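Local coordinates for secreted protein (Kutzneria albida DSM 43870, PDB 5M6Q) that is a secreted microbial transglutaminase that probably joins the side-chain carboxamide carbon of protein glutamines to amines, cross-linking or labelling proteins, at residues P2-L7 / T184-N189; E23-Y28 / T49-N54; R130-Q135 / A166-V171; R143-Y148 / D211-V216. All coordinates share one frame; numbering follows the deposited sequence.

Contact 1: residues P2-L7 / T184-N189; sequences PLAPPL and TWWHAN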
# COMPACT_ATOMS: atom_id res chain seq x y z
N PRO A 2 9.72 17.46 -1.03
CA PRO A 2 9.55 16.03 -0.75
C PRO A 2 10.16 15.58 0.59
O PRO A 2 10.99 16.27 1.18
CB PRO A 2 10.27 15.36 -1.93
CG PRO A 2 11.22 16.41 -2.45
CD PRO A 2 10.50 17.70 -2.26
N LEU A 3 9.72 14.42 1.07
CA LEU A 3 10.19 13.90 2.34
C LEU A 3 11.70 13.69 2.28
O LEU A 3 12.44 14.00 3.22
CB LEU A 3 9.46 12.60 2.69
CG LEU A 3 9.74 11.98 4.07
CD1 LEU A 3 8.52 11.26 4.61
CD2 LEU A 3 10.91 11.02 3.99
N ALA A 4 12.15 13.15 1.14
CA ALA A 4 13.55 12.86 0.90
C ALA A 4 13.86 13.18 -0.54
O ALA A 4 12.97 13.19 -1.37
CB ALA A 4 13.85 11.39 1.20
N PRO A 5 15.14 13.44 -0.85
CA PRO A 5 15.46 13.66 -2.26
C PRO A 5 15.33 12.36 -3.05
O PRO A 5 15.29 11.27 -2.47
CB PRO A 5 16.91 14.15 -2.22
CG PRO A 5 17.46 13.58 -0.97
CD PRO A 5 16.32 13.57 0.02
N PRO A 6 15.25 12.47 -4.38
CA PRO A 6 15.28 11.26 -5.20
C PRO A 6 16.61 10.50 -5.09
O PRO A 6 17.59 10.98 -4.51
CB PRO A 6 15.08 11.80 -6.63
CG PRO A 6 15.45 13.24 -6.56
CD PRO A 6 15.09 13.70 -5.18
N LEU A 7 16.61 9.29 -5.63
CA LEU A 7 17.81 8.48 -5.66
C LEU A 7 18.77 9.00 -6.72
O LEU A 7 18.33 9.54 -7.74
CB LEU A 7 17.47 7.03 -5.95
CG LEU A 7 16.61 6.34 -4.90
CD1 LEU A 7 16.19 4.96 -5.41
CD2 LEU A 7 17.40 6.22 -3.62
N THR A 184 9.75 6.70 -5.69
CA THR A 184 10.44 5.64 -4.95
C THR A 184 9.47 4.88 -4.07
O THR A 184 8.35 5.33 -3.83
CB THR A 184 11.59 6.17 -4.08
OG1 THR A 184 11.09 7.21 -3.21
CG2 THR A 184 12.71 6.74 -4.94
N TRP A 185 9.94 3.75 -3.57
CA TRP A 185 9.13 2.83 -2.82
C TRP A 185 9.77 2.63 -1.45
O TRP A 185 10.94 2.25 -1.35
CB TRP A 185 9.01 1.51 -3.59
CG TRP A 185 8.21 1.76 -4.82
CD1 TRP A 185 8.65 2.30 -6.00
CD2 TRP A 185 6.79 1.57 -4.98
NE1 TRP A 185 7.60 2.43 -6.88
CE2 TRP A 185 6.45 1.98 -6.28
CE3 TRP A 185 5.78 1.07 -4.15
CZ2 TRP A 185 5.14 1.92 -6.78
CZ3 TRP A 185 4.49 0.99 -4.64
CH2 TRP A 185 4.18 1.42 -5.94
N TRP A 186 9.01 2.96 -0.40
CA TRP A 186 9.53 2.95 0.96
C TRP A 186 9.14 1.68 1.69
O TRP A 186 7.96 1.36 1.81
CB TRP A 186 9.02 4.18 1.71
CG TRP A 186 9.60 5.44 1.16
CD1 TRP A 186 9.22 6.09 0.03
CD2 TRP A 186 10.70 6.18 1.71
NE1 TRP A 186 10.00 7.21 -0.16
CE2 TRP A 186 10.92 7.29 0.85
CE3 TRP A 186 11.53 6.02 2.82
CZ2 TRP A 186 11.92 8.24 1.09
CZ3 TRP A 186 12.52 6.97 3.06
CH2 TRP A 186 12.70 8.06 2.20
N HIS A 187 10.14 0.95 2.15
CA HIS A 187 9.87 -0.27 2.86
C HIS A 187 10.89 -0.43 3.97
O HIS A 187 11.51 0.55 4.38
CB HIS A 187 9.84 -1.50 1.92
CG HIS A 187 11.04 -1.64 1.02
ND1 HIS A 187 11.68 -2.85 0.85
CD2 HIS A 187 11.67 -0.77 0.21
CE1 HIS A 187 12.68 -2.70 -0.00
NE2 HIS A 187 12.69 -1.45 -0.41
N ALA A 188 11.05 -1.63 4.50
CA ALA A 188 11.95 -1.85 5.63
C ALA A 188 12.32 -3.32 5.68
O ALA A 188 11.75 -4.13 4.94
CB ALA A 188 11.32 -1.38 6.96
N ASN A 189 13.28 -3.68 6.53
CA ASN A 189 13.73 -5.07 6.57
C ASN A 189 12.84 -5.93 7.46
O ASN A 189 12.40 -7.00 7.04
CB ASN A 189 15.20 -5.16 7.00
CG ASN A 189 15.49 -4.48 8.33
OD1 ASN A 189 14.67 -3.72 8.88
ND2 ASN A 189 16.67 -4.74 8.86

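Contact 2: residues E23-Y28 / T49-N54; sequences EAWERY and TVVNLN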
# COMPACT_ATOMS: atom_id res chain seq x y z
N GLU A 23 12.71 11.88 11.52
CA GLU A 23 12.96 13.31 11.39
C GLU A 23 12.57 13.82 10.01
O GLU A 23 11.97 14.87 9.90
CB GLU A 23 14.43 13.64 11.66
CG GLU A 23 14.75 13.71 13.15
CD GLU A 23 16.22 13.90 13.44
OE1 GLU A 23 16.96 14.39 12.54
OE2 GLU A 23 16.65 13.57 14.57
N ALA A 24 12.90 13.09 8.95
CA ALA A 24 12.49 13.53 7.63
C ALA A 24 10.97 13.52 7.53
O ALA A 24 10.36 14.46 7.02
CB ALA A 24 13.10 12.67 6.55
N TRP A 25 10.35 12.46 8.05
CA TRP A 25 8.90 12.34 8.08
C TRP A 25 8.25 13.51 8.83
O TRP A 25 7.25 14.06 8.38
CB TRP A 25 8.51 11.02 8.74
CG TRP A 25 7.06 10.64 8.64
CD1 TRP A 25 6.49 9.82 7.71
CD2 TRP A 25 6.00 11.05 9.51
NE1 TRP A 25 5.15 9.70 7.95
CE2 TRP A 25 4.82 10.44 9.05
CE3 TRP A 25 5.94 11.87 10.65
CZ2 TRP A 25 3.58 10.63 9.67
CZ3 TRP A 25 4.71 12.06 11.26
CH2 TRP A 25 3.55 11.45 10.77
N GLU A 26 8.83 13.89 9.96
CA GLU A 26 8.26 14.97 10.75
C GLU A 26 8.42 16.32 10.07
O GLU A 26 7.53 17.17 10.18
CB GLU A 26 8.90 15.01 12.14
CG GLU A 26 8.47 13.83 13.00
CD GLU A 26 9.26 13.72 14.29
OE1 GLU A 26 10.30 14.39 14.41
OE2 GLU A 26 8.85 12.94 15.17
N ARG A 27 9.52 16.52 9.35
CA ARG A 27 9.70 17.75 8.58
C ARG A 27 8.65 17.85 7.50
O ARG A 27 8.12 18.92 7.22
CB ARG A 27 11.09 17.84 7.95
CG ARG A 27 12.22 18.19 8.91
CD ARG A 27 13.49 18.63 8.16
NE ARG A 27 14.01 17.60 7.24
CZ ARG A 27 14.73 16.55 7.62
NH1 ARG A 27 15.03 16.37 8.90
NH2 ARG A 27 15.16 15.67 6.71
N TYR A 28 8.37 16.72 6.86
CA TYR A 28 7.49 16.68 5.69
C TYR A 28 6.02 16.85 6.09
O TYR A 28 5.30 17.60 5.46
CB TYR A 28 7.69 15.37 4.92
CG TYR A 28 6.81 15.16 3.71
CD1 TYR A 28 7.05 15.82 2.51
CD2 TYR A 28 5.76 14.25 3.76
CE1 TYR A 28 6.25 15.60 1.39
CE2 TYR A 28 4.95 14.03 2.65
CZ TYR A 28 5.20 14.70 1.48
OH TYR A 28 4.38 14.46 0.39
N THR A 49 3.92 1.74 5.86
CA THR A 49 2.69 2.01 5.11
C THR A 49 1.54 2.42 6.04
O THR A 49 0.83 3.37 5.76
CB THR A 49 2.29 0.79 4.25
OG1 THR A 49 3.19 0.68 3.14
CG2 THR A 49 0.88 0.93 3.72
N VAL A 50 1.38 1.71 7.16
CA VAL A 50 0.32 2.04 8.12
C VAL A 50 0.49 3.46 8.62
O VAL A 50 -0.47 4.23 8.69
CB VAL A 50 0.32 1.07 9.30
CG1 VAL A 50 -0.53 1.62 10.46
CG2 VAL A 50 -0.16 -0.30 8.85
N VAL A 51 1.72 3.84 8.94
CA VAL A 51 1.94 5.19 9.41
C VAL A 51 1.58 6.21 8.32
O VAL A 51 0.97 7.23 8.59
CB VAL A 51 3.36 5.37 9.90
CG1 VAL A 51 3.68 6.85 10.12
CG2 VAL A 51 3.53 4.59 11.22
N ASN A 52 1.92 5.91 7.07
CA ASN A 52 1.64 6.87 6.01
C ASN A 52 0.15 6.98 5.64
O ASN A 52 -0.27 8.01 5.12
CB ASN A 52 2.46 6.53 4.77
CG ASN A 52 3.92 6.93 4.92
OD1 ASN A 52 4.27 7.74 5.78
ND2 ASN A 52 4.78 6.35 4.10
N LEU A 53 -0.65 5.95 5.89
CA LEU A 53 -2.08 6.07 5.67
C LEU A 53 -2.73 7.01 6.68
O LEU A 53 -3.76 7.61 6.39
CB LEU A 53 -2.76 4.71 5.71
CG LEU A 53 -2.34 3.82 4.54
CD1 LEU A 53 -2.72 2.39 4.81
CD2 LEU A 53 -3.00 4.32 3.25
N ASN A 54 -2.13 7.14 7.87
CA ASN A 54 -2.53 8.18 8.82
C ASN A 54 -3.95 7.93 9.30
O ASN A 54 -4.73 8.85 9.51
CB ASN A 54 -2.41 9.59 8.19
CG ASN A 54 -2.54 10.72 9.23
OD1 ASN A 54 -2.34 10.50 10.42
ND2 ASN A 54 -2.86 11.92 8.76

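Contact 3: residues R130-Q135 / A166-V171; sequences RFYSWQ and ARPGYV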
# COMPACT_ATOMS: atom_id res chain seq x y z
N ARG A 130 4.07 -7.54 -1.52
CA ARG A 130 4.61 -8.79 -2.02
C ARG A 130 4.30 -9.88 -1.00
O ARG A 130 4.41 -9.67 0.21
CB ARG A 130 6.12 -8.68 -2.26
CG ARG A 130 6.52 -7.51 -3.16
CD ARG A 130 8.00 -7.57 -3.56
NE ARG A 130 8.35 -8.82 -4.25
CZ ARG A 130 9.58 -9.14 -4.66
NH1 ARG A 130 10.59 -8.29 -4.48
NH2 ARG A 130 9.79 -10.30 -5.27
N PHE A 131 3.91 -11.04 -1.50
CA PHE A 131 3.47 -12.12 -0.62
C PHE A 131 3.61 -13.48 -1.30
O PHE A 131 4.05 -13.58 -2.45
CB PHE A 131 2.02 -11.87 -0.17
CG PHE A 131 1.02 -11.83 -1.31
CD1 PHE A 131 0.87 -10.69 -2.09
CD2 PHE A 131 0.19 -12.92 -1.55
CE1 PHE A 131 -0.07 -10.64 -3.11
CE2 PHE A 131 -0.76 -12.88 -2.58
CZ PHE A 131 -0.89 -11.74 -3.36
N TYR A 132 3.25 -14.52 -0.56
CA TYR A 132 3.36 -15.89 -1.03
C TYR A 132 1.96 -16.41 -1.38
O TYR A 132 1.01 -16.18 -0.64
CB TYR A 132 4.02 -16.75 0.05
CG TYR A 132 4.28 -18.20 -0.30
CD1 TYR A 132 4.95 -18.57 -1.45
CD2 TYR A 132 3.87 -19.21 0.56
CE1 TYR A 132 5.19 -19.90 -1.74
CE2 TYR A 132 4.11 -20.53 0.29
CZ TYR A 132 4.77 -20.88 -0.86
OH TYR A 132 4.98 -22.22 -1.10
N SER A 133 1.85 -17.09 -2.51
CA SER A 133 0.56 -17.48 -3.06
C SER A 133 -0.08 -18.64 -2.31
O SER A 133 -1.30 -18.73 -2.24
CB SER A 133 0.70 -17.87 -4.53
OG SER A 133 1.57 -18.97 -4.66
N TRP A 134 0.75 -19.50 -1.73
CA TRP A 134 0.25 -20.72 -1.11
C TRP A 134 -0.26 -20.45 0.31
O TRP A 134 0.37 -20.83 1.28
CB TRP A 134 1.35 -21.79 -1.09
CG TRP A 134 0.86 -23.17 -1.40
CD1 TRP A 134 -0.23 -23.80 -0.86
CD2 TRP A 134 1.44 -24.10 -2.32
NE1 TRP A 134 -0.36 -25.05 -1.39
CE2 TRP A 134 0.65 -25.27 -2.29
CE3 TRP A 134 2.55 -24.06 -3.17
CZ2 TRP A 134 0.93 -26.39 -3.06
CZ3 TRP A 134 2.83 -25.18 -3.94
CH2 TRP A 134 2.02 -26.33 -3.88
N GLN A 135 -1.42 -19.80 0.41
CA GLN A 135 -1.88 -19.25 1.68
C GLN A 135 -2.51 -20.29 2.58
O GLN A 135 -2.72 -20.06 3.77
CB GLN A 135 -2.85 -18.09 1.41
CG GLN A 135 -2.15 -16.78 1.05
CD GLN A 135 -1.21 -16.32 2.16
OE1 GLN A 135 -1.65 -15.97 3.26
NE2 GLN A 135 0.08 -16.32 1.87
N ALA A 166 3.39 -17.07 5.55
CA ALA A 166 4.70 -17.04 4.90
C ALA A 166 5.01 -18.34 4.18
O ALA A 166 4.57 -19.41 4.60
CB ALA A 166 5.80 -16.77 5.91
N ARG A 167 5.78 -18.26 3.11
CA ARG A 167 6.49 -19.43 2.64
C ARG A 167 7.37 -19.95 3.79
O ARG A 167 8.15 -19.19 4.36
CB ARG A 167 7.33 -19.10 1.41
CG ARG A 167 8.06 -20.33 0.87
CD ARG A 167 8.84 -20.06 -0.36
NE ARG A 167 9.42 -21.30 -0.84
CZ ARG A 167 10.50 -21.40 -1.61
NH1 ARG A 167 11.13 -20.30 -2.01
NH2 ARG A 167 10.93 -22.60 -1.97
N PRO A 168 7.22 -21.23 4.15
CA PRO A 168 7.97 -21.77 5.31
C PRO A 168 9.47 -21.48 5.20
O PRO A 168 10.07 -21.80 4.17
CB PRO A 168 7.70 -23.28 5.23
CG PRO A 168 6.45 -23.42 4.39
CD PRO A 168 6.45 -22.26 3.44
N GLY A 169 10.03 -20.85 6.22
CA GLY A 169 11.43 -20.45 6.20
C GLY A 169 11.73 -19.06 5.64
O GLY A 169 12.89 -18.67 5.55
N TYR A 170 10.69 -18.32 5.27
CA TYR A 170 10.86 -16.98 4.70
C TYR A 170 9.99 -15.94 5.41
O TYR A 170 9.22 -16.27 6.31
CB TYR A 170 10.55 -17.03 3.19
CG TYR A 170 11.59 -17.85 2.45
CD1 TYR A 170 12.81 -17.29 2.12
CD2 TYR A 170 11.37 -19.18 2.15
CE1 TYR A 170 13.79 -18.04 1.49
CE2 TYR A 170 12.34 -19.93 1.51
CZ TYR A 170 13.55 -19.35 1.18
OH TYR A 170 14.53 -20.07 0.54
N VAL A 171 10.14 -14.68 5.02
CA VAL A 171 9.35 -13.59 5.61
C VAL A 171 7.95 -13.60 4.98
O VAL A 171 7.81 -13.91 3.80
CB VAL A 171 10.05 -12.23 5.42
CG1 VAL A 171 9.26 -11.11 6.06
CG2 VAL A 171 11.47 -12.28 5.98

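Contact 4: residues R143-Y148 / D211-V216; sequences RAHTTY and DFDEQV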
# COMPACT_ATOMS: atom_id res chain seq x y z
N ARG A 143 -4.35 -24.43 -7.41
CA ARG A 143 -5.12 -23.41 -6.69
C ARG A 143 -4.22 -22.27 -6.21
O ARG A 143 -4.56 -21.10 -6.37
CB ARG A 143 -5.87 -24.00 -5.50
CG ARG A 143 -6.66 -22.94 -4.74
CD ARG A 143 -7.69 -23.52 -3.77
NE ARG A 143 -8.50 -22.44 -3.20
CZ ARG A 143 -9.29 -22.57 -2.13
NH1 ARG A 143 -9.37 -23.73 -1.49
NH2 ARG A 143 -9.99 -21.53 -1.69
N ALA A 144 -3.08 -22.62 -5.61
CA ALA A 144 -2.15 -21.61 -5.10
C ALA A 144 -1.74 -20.64 -6.21
O ALA A 144 -1.65 -19.44 -6.00
CB ALA A 144 -0.91 -22.26 -4.49
N HIS A 145 -1.49 -21.17 -7.40
CA HIS A 145 -0.92 -20.36 -8.47
C HIS A 145 -1.95 -19.67 -9.35
O HIS A 145 -1.57 -18.92 -10.25
CB HIS A 145 0.00 -21.21 -9.32
CG HIS A 145 1.22 -21.67 -8.58
ND1 HIS A 145 1.59 -21.14 -7.36
CD2 HIS A 145 2.15 -22.60 -8.89
CE1 HIS A 145 2.70 -21.73 -6.95
NE2 HIS A 145 3.06 -22.62 -7.85
N THR A 146 -3.24 -19.89 -9.11
CA THR A 146 -4.25 -19.17 -9.88
C THR A 146 -5.12 -18.28 -9.01
O THR A 146 -5.84 -17.44 -9.53
CB THR A 146 -5.17 -20.12 -10.66
OG1 THR A 146 -5.88 -20.95 -9.73
CG2 THR A 146 -4.37 -20.99 -11.61
N THR A 147 -5.07 -18.46 -7.69
CA THR A 147 -5.97 -17.72 -6.80
C THR A 147 -5.74 -16.21 -6.91
O THR A 147 -6.69 -15.44 -6.87
CB THR A 147 -5.81 -18.17 -5.32
OG1 THR A 147 -6.32 -19.51 -5.18
CG2 THR A 147 -6.58 -17.26 -4.38
N TYR A 148 -4.50 -15.78 -7.07
CA TYR A 148 -4.24 -14.34 -7.04
C TYR A 148 -3.97 -13.79 -8.43
O TYR A 148 -3.33 -12.75 -8.59
CB TYR A 148 -3.10 -14.02 -6.07
CG TYR A 148 -3.45 -14.49 -4.69
CD1 TYR A 148 -4.44 -13.86 -3.95
CD2 TYR A 148 -2.83 -15.62 -4.14
CE1 TYR A 148 -4.77 -14.29 -2.70
CE2 TYR A 148 -3.16 -16.07 -2.88
CZ TYR A 148 -4.14 -15.41 -2.17
OH TYR A 148 -4.50 -15.86 -0.92
N ASP A 211 11.28 -15.48 -1.08
CA ASP A 211 10.19 -15.28 -0.13
C ASP A 211 8.82 -15.22 -0.80
O ASP A 211 7.84 -15.71 -0.26
CB ASP A 211 10.38 -13.98 0.67
CG ASP A 211 11.74 -13.87 1.32
OD1 ASP A 211 12.76 -13.71 0.59
OD2 ASP A 211 11.80 -13.91 2.56
N PHE A 212 8.78 -14.59 -1.98
CA PHE A 212 7.52 -14.12 -2.56
C PHE A 212 7.30 -14.57 -4.00
O PHE A 212 8.23 -14.56 -4.79
CB PHE A 212 7.47 -12.60 -2.54
CG PHE A 212 7.89 -11.99 -1.24
CD1 PHE A 212 7.25 -12.35 -0.06
CD2 PHE A 212 8.90 -11.03 -1.21
CE1 PHE A 212 7.63 -11.79 1.14
CE2 PHE A 212 9.28 -10.44 -0.02
CZ PHE A 212 8.66 -10.83 1.17
N ASP A 213 6.07 -14.90 -4.38
CA ASP A 213 5.81 -15.14 -5.80
C ASP A 213 4.65 -14.31 -6.35
O ASP A 213 4.24 -14.46 -7.50
CB ASP A 213 5.59 -16.64 -6.08
CG ASP A 213 4.40 -17.22 -5.33
OD1 ASP A 213 3.89 -16.60 -4.38
OD2 ASP A 213 3.98 -18.34 -5.71
N GLU A 214 4.14 -13.41 -5.52
CA GLU A 214 3.06 -12.51 -5.89
C GLU A 214 3.38 -11.08 -5.50
O GLU A 214 4.01 -10.83 -4.48
CB GLU A 214 1.74 -12.92 -5.21
CG GLU A 214 1.21 -14.30 -5.58
CD GLU A 214 0.77 -14.43 -7.05
OE1 GLU A 214 0.57 -13.40 -7.75
OE2 GLU A 214 0.61 -15.60 -7.49
N GLN A 215 2.92 -10.14 -6.32
CA GLN A 215 3.02 -8.73 -6.02
C GLN A 215 1.77 -8.05 -6.53
O GLN A 215 1.34 -8.30 -7.65
CB GLN A 215 4.27 -8.12 -6.66
CG GLN A 215 4.43 -6.63 -6.37
CD GLN A 215 5.81 -6.11 -6.73
OE1 GLN A 215 6.69 -6.87 -7.10
NE2 GLN A 215 6.00 -4.80 -6.62
N VAL A 216 1.17 -7.21 -5.69
CA VAL A 216 0.01 -6.41 -6.06
C VAL A 216 0.27 -4.93 -5.80
O VAL A 216 1.13 -4.57 -5.01
CB VAL A 216 -1.27 -6.85 -5.29
CG1 VAL A 216 -1.66 -8.28 -5.65
CG2 VAL A 216 -1.07 -6.69 -3.80
O HOH W 1 -2.04 -17.16 -7.29
O HOH W 2 -1.14 -11.34 -7.84

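Contact 1: residues P2-L7 / T184-N189
Thr184 meets Leu7 through its methyl branch: CG2 of Thr184 lies 3.9 Å from both CG and CD1 of Leu7, the two side chains crossing at a slant. The first torsion of Thr184 (54°) sends CG2 away from its own carbonyl carbon and out to the leucine, while OG1 turns back to hydrogen-bond OG1 of Thr182. Leu7 has its CB pointing past the strand, and only the isobutyl end swings in. Two residues on, Trp186 points to the same N-terminal segment and presents the CZ2-CH2 side of its six-membered ring. Ala4 CB sits at that edge, near the ring plane, 3.7 Å from Trp186 CH2 and the same distance from CZ2. Leu3 approaches the same two atoms obliquely, its CD2 3.9 Å from Trp186 CH2. Because CG of Trp186 is anti to its carbonyl carbon (chi1 -68°), the indole reaches out to the arm edge-on at Ala4; on the five-membered ring, NE1 is held by OD2 of Asp179, and Trp16 meets the indole at about 50°. Further polar bonds fix the arm beside the strand: Arg14 holds the carbonyl oxygens of Pro5 and Pro6, and Gln199 also binds that of Pro5. Residues 2-7 thus form an irregular, proline-rich N-terminal arm laid across one face of the central antiparallel sheet, between strand 184-188 and helix 18-28, a sheet flanked by helices as in other microbial transglutaminases.

Contact 2: residues E23-Y28 / T49-N54
Trp25 NE1 donates to Asn52 OD1 over 3.1 Å, the one hydrogen bond between residues 23-28 and 49-54. The indole nitrogen lies almost exactly on the extension of the Asn52 carbonyl bond, at a C=O...N angle of 179°, whereas the N-H itself is less straight, at 146°. Ring and amide are nearly coplanar, OD1 meeting the indole at its edge; the two side chains pass each other in opposite directions. With CG anti to its backbone nitrogen (chi1 -170°), Trp25 stretches from helix 18-28 across a gap of 9.3 Å between the CA atoms of Trp25 and Asn52. Val51, one residue earlier on helix 47-53, supplies the apolar half: its CG1 comes obliquely to the indole, 3.8 Å from Trp25 CZ2 and 3.9 Å from NE1. A single large aromatic therefore joins two helices whose backbones stay well apart, in the layer of helices packed against the central antiparallel sheet. His29 stacks on Trp25, and Asn52 in turn touches Trp177 of strand 174-179. Helix 47-53 starts just beyond Cys45, which carries a hydroxyethylthio adduct in this crystal. The C-terminal end of helix 47-53 is marked by Asn54, where phi turns positive; there ND2 of Asn54 binds the backbone oxygen of Lys223, and Leu53 also pairs with Lys223 through the backbone, tying the helix to strand 214-223.

Contact 3: residues R130-Q135 / A166-V171
Arg167 lies over one face of the Tyr132 ring in a CH-pi contact: CB of Arg167 is 3.5 Å from the ring centroid and only 7° off its normal. Tyr132 CG is anti to its backbone nitrogen (chi1 -177°), which carries the ring toward residues 166-171. The extended arginine chain continues across the ring, with CG of Arg167 3.8 Å from Tyr132 CZ and CD 3.9 Å from CE1. Toward the backbone the fit is close, Arg167 N standing 3.3 Å from Tyr132 CD2. Over the opposite face sits the backbone nitrogen of Trp134, so the phenol is sandwiched. The partners belong to two loops: one leaves strand 122-131, the other leads into strand 174-179 and makes a type II beta turn from Arg167 to Tyr170, with Gly169 at positive phi. Farther out, CE2 of Tyr170 lies over the rim of one face of the Arg167 guanidinium, whose NH1 binds the carbonyl oxygen of Gln210. Within residues 130-135, Gln135 NE2 curls back onto Tyr132 O at 2.7 Å and also donates to the carbonyl of Arg165. The Tyr132 hydroxyl hydrogen-bonds MES, probably from the crystallisation liquor.

Contact 4: residues R143-Y148 / D211-V216
His145 and Asp213 cross at about a right angle, the imidazole and carboxylate planes 74° apart. OD2 of Asp213 stands 3.8 Å from His145 CE1, close but not bonded; that oxygen is hydrogen-bonded instead to the hydroxyl of Ser133. Deeper in, the carboxylate end of Glu214 comes up to the base of Tyr148, CD 4.0 Å from Tyr148 CB, while the phenol leads away to Thr161 OG1 and has Thr147 CG2 over one face. Glu214 is bent at its second torsion (-67°), which turns the carboxylate toward the backbone of 143-148 instead of letting it run straight out. Asp213 and Glu214 both face Phe131 across the pairing of strands 122-131 and 214-223, a classic beta bulge that points these two acidic side chains at the same segment. Water fills the distance left between carboxylate and backbone. One molecule donates to Ala144 O (2.6 Å) and to Glu214 OE2 (3.1 Å) and accepts from Tyr148 N (2.8 Å), three bonds that tie the backbone at Ala144 and Tyr148 to the Glu214 carboxylate. A second water sits 2.7 Å from Tyr148 O and the same distance from Glu214 OE1. Arg149 completes the setting: its NH1 makes a salt bridge with OE2 of Glu214 and also binds the carbonyl oxygen of His145.

The four contacts form two pairs; contacts 1, 3 and 4 reach one antiparallel sheet, and contact 2 joins two helices beside it. Contacts 1 and 2, centres 11 Å apart, touch where Leu3 packs on Ala24, Trp25 and Tyr28 of helix 18-28. Contacts 3 and 4, centres 9 Å apart, meet where Phe131 N probably bonds Glu214 O between neighbouring strands 122-131 and 214-223. About 25 to 29 Å separates the centres of one pair from those of the other. Along the chain, contact 2 closes before contact 3 opens, both nest inside the long loop closed by contact 1, and contact 4 crosses contacts 1 and 3, interleaving the N-terminal arm with late parts of the chain.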